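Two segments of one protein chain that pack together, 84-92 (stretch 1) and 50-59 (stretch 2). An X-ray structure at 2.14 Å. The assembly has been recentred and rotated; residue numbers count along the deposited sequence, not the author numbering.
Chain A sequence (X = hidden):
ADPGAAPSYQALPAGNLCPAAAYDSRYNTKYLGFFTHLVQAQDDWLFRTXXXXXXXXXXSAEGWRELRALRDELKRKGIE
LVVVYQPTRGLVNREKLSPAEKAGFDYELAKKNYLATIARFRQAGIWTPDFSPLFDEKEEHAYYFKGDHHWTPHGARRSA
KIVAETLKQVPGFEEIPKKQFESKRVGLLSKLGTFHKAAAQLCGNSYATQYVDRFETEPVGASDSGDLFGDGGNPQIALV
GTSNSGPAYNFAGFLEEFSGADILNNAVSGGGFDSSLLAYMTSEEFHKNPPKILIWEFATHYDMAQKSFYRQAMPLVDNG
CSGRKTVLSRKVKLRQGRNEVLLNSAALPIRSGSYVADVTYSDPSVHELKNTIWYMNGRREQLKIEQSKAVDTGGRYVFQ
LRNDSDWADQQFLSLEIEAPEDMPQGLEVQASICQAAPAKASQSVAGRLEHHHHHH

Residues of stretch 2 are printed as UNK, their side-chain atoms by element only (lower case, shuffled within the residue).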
# COMPACT_ATOMS: atom_id res chain seq x y z
N VAL A 84 -0.49 -0.08 9.60
CA VAL A 84 -1.46 -1.09 9.94
C VAL A 84 -1.09 -2.37 9.20
O VAL A 84 -1.29 -2.49 7.99
CB VAL A 84 -2.87 -0.64 9.58
CG1 VAL A 84 -3.84 -1.84 9.66
CG2 VAL A 84 -3.31 0.50 10.53
N TYR A 85 -0.50 -3.30 9.94
CA TYR A 85 0.02 -4.54 9.38
C TYR A 85 -1.06 -5.60 9.59
O TYR A 85 -1.11 -6.25 10.63
CB TYR A 85 1.28 -4.93 10.15
CG TYR A 85 2.20 -5.97 9.52
CD1 TYR A 85 2.65 -5.85 8.19
CD2 TYR A 85 2.68 -7.04 10.27
CE1 TYR A 85 3.53 -6.78 7.64
CE2 TYR A 85 3.55 -7.98 9.72
CZ TYR A 85 3.97 -7.85 8.42
OH TYR A 85 4.82 -8.78 7.90
N GLN A 86 -1.94 -5.74 8.60
CA GLN A 86 -3.14 -6.58 8.76
C GLN A 86 -2.74 -8.03 9.08
O GLN A 86 -1.95 -8.64 8.37
CB GLN A 86 -4.01 -6.52 7.50
CG GLN A 86 -5.46 -6.97 7.73
CD GLN A 86 -6.24 -7.15 6.42
OE1 GLN A 86 -5.66 -7.49 5.38
NE2 GLN A 86 -7.55 -6.93 6.46
N PRO A 87 -3.26 -8.57 10.18
CA PRO A 87 -2.86 -9.92 10.58
C PRO A 87 -3.49 -11.02 9.71
O PRO A 87 -4.47 -10.77 9.00
CB PRO A 87 -3.35 -10.02 12.02
CG PRO A 87 -4.51 -9.04 12.09
CD PRO A 87 -4.11 -7.90 11.19
N THR A 88 -2.94 -12.22 9.75
CA THR A 88 -3.43 -13.27 8.86
C THR A 88 -4.77 -13.85 9.31
O THR A 88 -5.19 -13.71 10.46
CB THR A 88 -2.38 -14.39 8.67
OG1 THR A 88 -1.99 -14.92 9.94
CG2 THR A 88 -1.14 -13.84 7.94
N ARG A 89 -5.46 -14.48 8.37
CA ARG A 89 -6.72 -15.15 8.67
C ARG A 89 -6.44 -16.30 9.62
O ARG A 89 -7.28 -16.64 10.45
CB ARG A 89 -7.37 -15.65 7.37
CG ARG A 89 -7.67 -14.51 6.38
CD ARG A 89 -8.19 -15.01 5.02
NE ARG A 89 -9.59 -15.47 5.08
CZ ARG A 89 -9.96 -16.75 5.17
NH1 ARG A 89 -9.03 -17.71 5.21
NH2 ARG A 89 -11.25 -17.06 5.20
N GLY A 90 -5.26 -16.89 9.52
CA GLY A 90 -4.90 -17.98 10.40
C GLY A 90 -4.72 -17.51 11.84
O GLY A 90 -5.19 -18.16 12.77
N LEU A 91 -4.05 -16.36 12.02
CA LEU A 91 -3.83 -15.84 13.37
C LEU A 91 -5.14 -15.42 14.02
O LEU A 91 -5.33 -15.62 15.22
CB LEU A 91 -2.86 -14.66 13.37
CG LEU A 91 -1.39 -15.03 13.14
CD1 LEU A 91 -0.60 -13.80 12.73
CD2 LEU A 91 -0.78 -15.68 14.38
N VAL A 92 -6.05 -14.85 13.25
CA VAL A 92 -7.26 -14.34 13.88
C VAL A 92 -8.34 -15.41 14.00
O VAL A 92 -8.96 -15.60 15.06
CB VAL A 92 -7.82 -13.12 13.14
CG1 VAL A 92 -9.14 -12.69 13.75
CG2 VAL A 92 -6.83 -11.96 13.18
N UNK A 50 -0.29 -20.91 2.23
CA UNK A 50 0.89 -20.05 2.15
C UNK A 50 0.60 -18.62 2.57
O UNK A 50 1.48 -17.91 3.03
c UNK A 50 1.73 -21.47 0.21
o UNK A 50 0.68 -19.32 -0.17
c UNK A 50 1.52 -20.04 0.73
N UNK A 51 -0.64 -18.17 2.41
CA UNK A 51 -0.99 -16.82 2.80
C UNK A 51 -1.54 -16.76 4.22
O UNK A 51 -1.17 -15.88 4.98
c UNK A 51 -0.93 -16.67 -1.76
c UNK A 51 -1.53 -15.93 0.47
o UNK A 51 -0.13 -15.05 -3.36
c UNK A 51 -1.19 -14.63 0.10
c UNK A 51 -0.59 -15.36 -2.10
c UNK A 51 -0.72 -14.34 -1.16
c UNK A 51 -2.04 -16.23 1.85
c UNK A 51 -1.39 -16.95 -0.48
N UNK A 52 -2.43 -17.69 4.56
CA UNK A 52 -3.20 -17.59 5.80
C UNK A 52 -2.55 -18.34 6.93
O UNK A 52 -2.70 -17.96 8.10
o UNK A 52 -5.04 -16.20 4.23
c UNK A 52 -5.38 -17.37 4.55
o UNK A 52 -6.34 -17.96 4.04
c UNK A 52 -4.62 -18.11 5.62
N UNK A 53 -1.86 -19.42 6.59
CA UNK A 53 -1.31 -20.31 7.61
C UNK A 53 0.20 -20.21 7.66
O UNK A 53 0.89 -21.12 8.13
c UNK A 53 -3.23 -22.02 7.34
c UNK A 53 -1.72 -21.76 7.34
c UNK A 53 -3.54 -23.48 7.08
c UNK A 53 -3.83 -21.55 8.67
N UNK A 54 0.72 -19.08 7.18
CA UNK A 54 2.16 -18.89 7.14
C UNK A 54 2.67 -18.63 8.55
O UNK A 54 1.91 -18.19 9.42
c UNK A 54 3.38 -14.57 3.81
c UNK A 54 2.52 -17.73 6.22
c UNK A 54 2.15 -16.35 6.77
n UNK A 54 4.70 -14.65 3.90
n UNK A 54 2.59 -14.87 4.83
n UNK A 54 2.83 -14.18 2.67
c UNK A 54 3.05 -15.30 6.14
N UNK A 55 3.96 -18.92 8.76
CA UNK A 55 4.64 -18.61 10.02
C UNK A 55 5.76 -17.60 9.83
O UNK A 55 6.38 -17.18 10.80
o UNK A 55 6.17 -20.47 9.74
c UNK A 55 4.18 -20.87 11.06
c UNK A 55 5.26 -19.86 10.67
N UNK A 56 6.03 -17.22 8.59
CA UNK A 56 7.13 -16.29 8.31
C UNK A 56 6.61 -14.88 8.09
O UNK A 56 5.66 -14.69 7.34
o UNK A 56 7.28 -15.95 4.93
c UNK A 56 7.90 -16.76 7.08
c UNK A 56 7.04 -16.78 5.83
o UNK A 56 6.11 -17.61 5.76
N UNK A 57 7.21 -13.88 8.74
CA UNK A 57 6.76 -12.49 8.62
C UNK A 57 7.95 -11.54 8.53
O UNK A 57 9.06 -11.91 8.89
c UNK A 57 4.58 -12.87 9.87
c UNK A 57 3.25 -14.70 10.71
c UNK A 57 2.18 -14.29 9.93
c UNK A 57 3.51 -12.47 9.10
c UNK A 57 2.31 -13.19 9.11
c UNK A 57 4.44 -13.98 10.68
c UNK A 57 5.87 -12.11 9.82
N UNK A 58 7.73 -10.33 8.04
CA UNK A 58 8.79 -9.34 7.98
C UNK A 58 9.46 -9.18 6.62
O UNK A 58 8.86 -9.45 5.57
N UNK A 59 10.71 -8.73 6.64
CA UNK A 59 11.45 -8.48 5.42
C UNK A 59 12.95 -8.56 5.70
O UNK A 59 13.36 -8.83 6.82
c UNK A 59 11.12 -7.09 4.84
c UNK A 59 11.52 -5.99 5.82
o UNK A 59 11.83 -6.91 3.61
O HOH W 1 -4.06 -14.06 5.72
O HOH W 2 -0.66 -17.17 9.85
O HOH W 3 5.58 -8.84 5.40

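Position 50 carries three side-chain atoms, one carbon bearing an oxygen and a second carbon, and lies out of reach of stretch 1. A branch at the first carbon with one oxygen and one methyl is threonine, T50, whose hydroxyl is hydrogen-bonded elsewhere in the structure.

At position 51 one carbon leads to a six-carbon ring bearing an oxygen. This is a phenol, so the residue is Y51. The ring leads away from stretch 1, and the contact falls to the backbone, where Y51 O lies 3.6 Å from T88 CG2.

Position 52 has two side-chain carbons, the second carrying two oxygens. One of these oxygens lies 2.9 Å from R89 NH1, near the plane of the guanidinium, and the other is 2.8 Å from the oxygen of water 1. A short, forked carboxylate identifies aspartate, D52. Its OD2 accepts from R89 NH1 in a salt bridge, while water 1 donates to OD1 and accepts from R89 N, 3.0 Å from the water oxygen.

Four carbons, forked at the second, occupy position 53. The first bond points away from stretch 1, yet one terminal carbon returns to within 4.1 Å of G90 CA. The fork beyond CB makes this leucine, L53.

Position 54 is a chain of three carbons, a nitrogen, and a carbon carrying two more nitrogens: a guanidinium, hence R54. Its CG is 4.3 Å from T88 CG2, and its NH1 reaches along its own stretch to a carboxylate oxygen of position 56.

Position 55 again shows one carbon carrying an oxygen and a carbon, the pattern of threonine; T55 does not touch stretch 1. Position 56 has two carbons, the second with two oxygens, and is D56. Its OD2 lies 3.1 Å from R54 NH1, forming a salt bridge within the stretch whose hydrogen bond is weak.

At position 57 one carbon leads to a six-carbon ring with no oxygen, so the residue is phenylalanine, F57. The ring presents its edge to T88, CE1 lying 3.7 Å from T88 CG2, and its CZ is 4.0 Å from L91 CD1.

Position 58 has no side-chain atoms and is glycine, G58. Its phi of 100° and psi of -154° would jam a CB against the preceding carbonyl oxygen. Its amide donates to the phenol of stretch 1, with G58 N 3.3 Å from Y85 OH. Position 59, one carbon carrying an oxygen and a carbon, is T59 and makes no contact.

The contact combines a polar end around D52 with an apolar patch around F57. D52 O accepts a weak hydrogen bond from G90 N at 3.1 Å, an approach that depends on glycine: a CB on G90 would fall 2.1 Å from that oxygen. T88 links the two regions. Its methyl meets F57, while its OG1 caps the helix by accepting from L91 N at 3.3 Å and donates to water 2, which in turn donates to D52 O and R54 O.

Stretch 2 50-59: TYDLRTDFGT
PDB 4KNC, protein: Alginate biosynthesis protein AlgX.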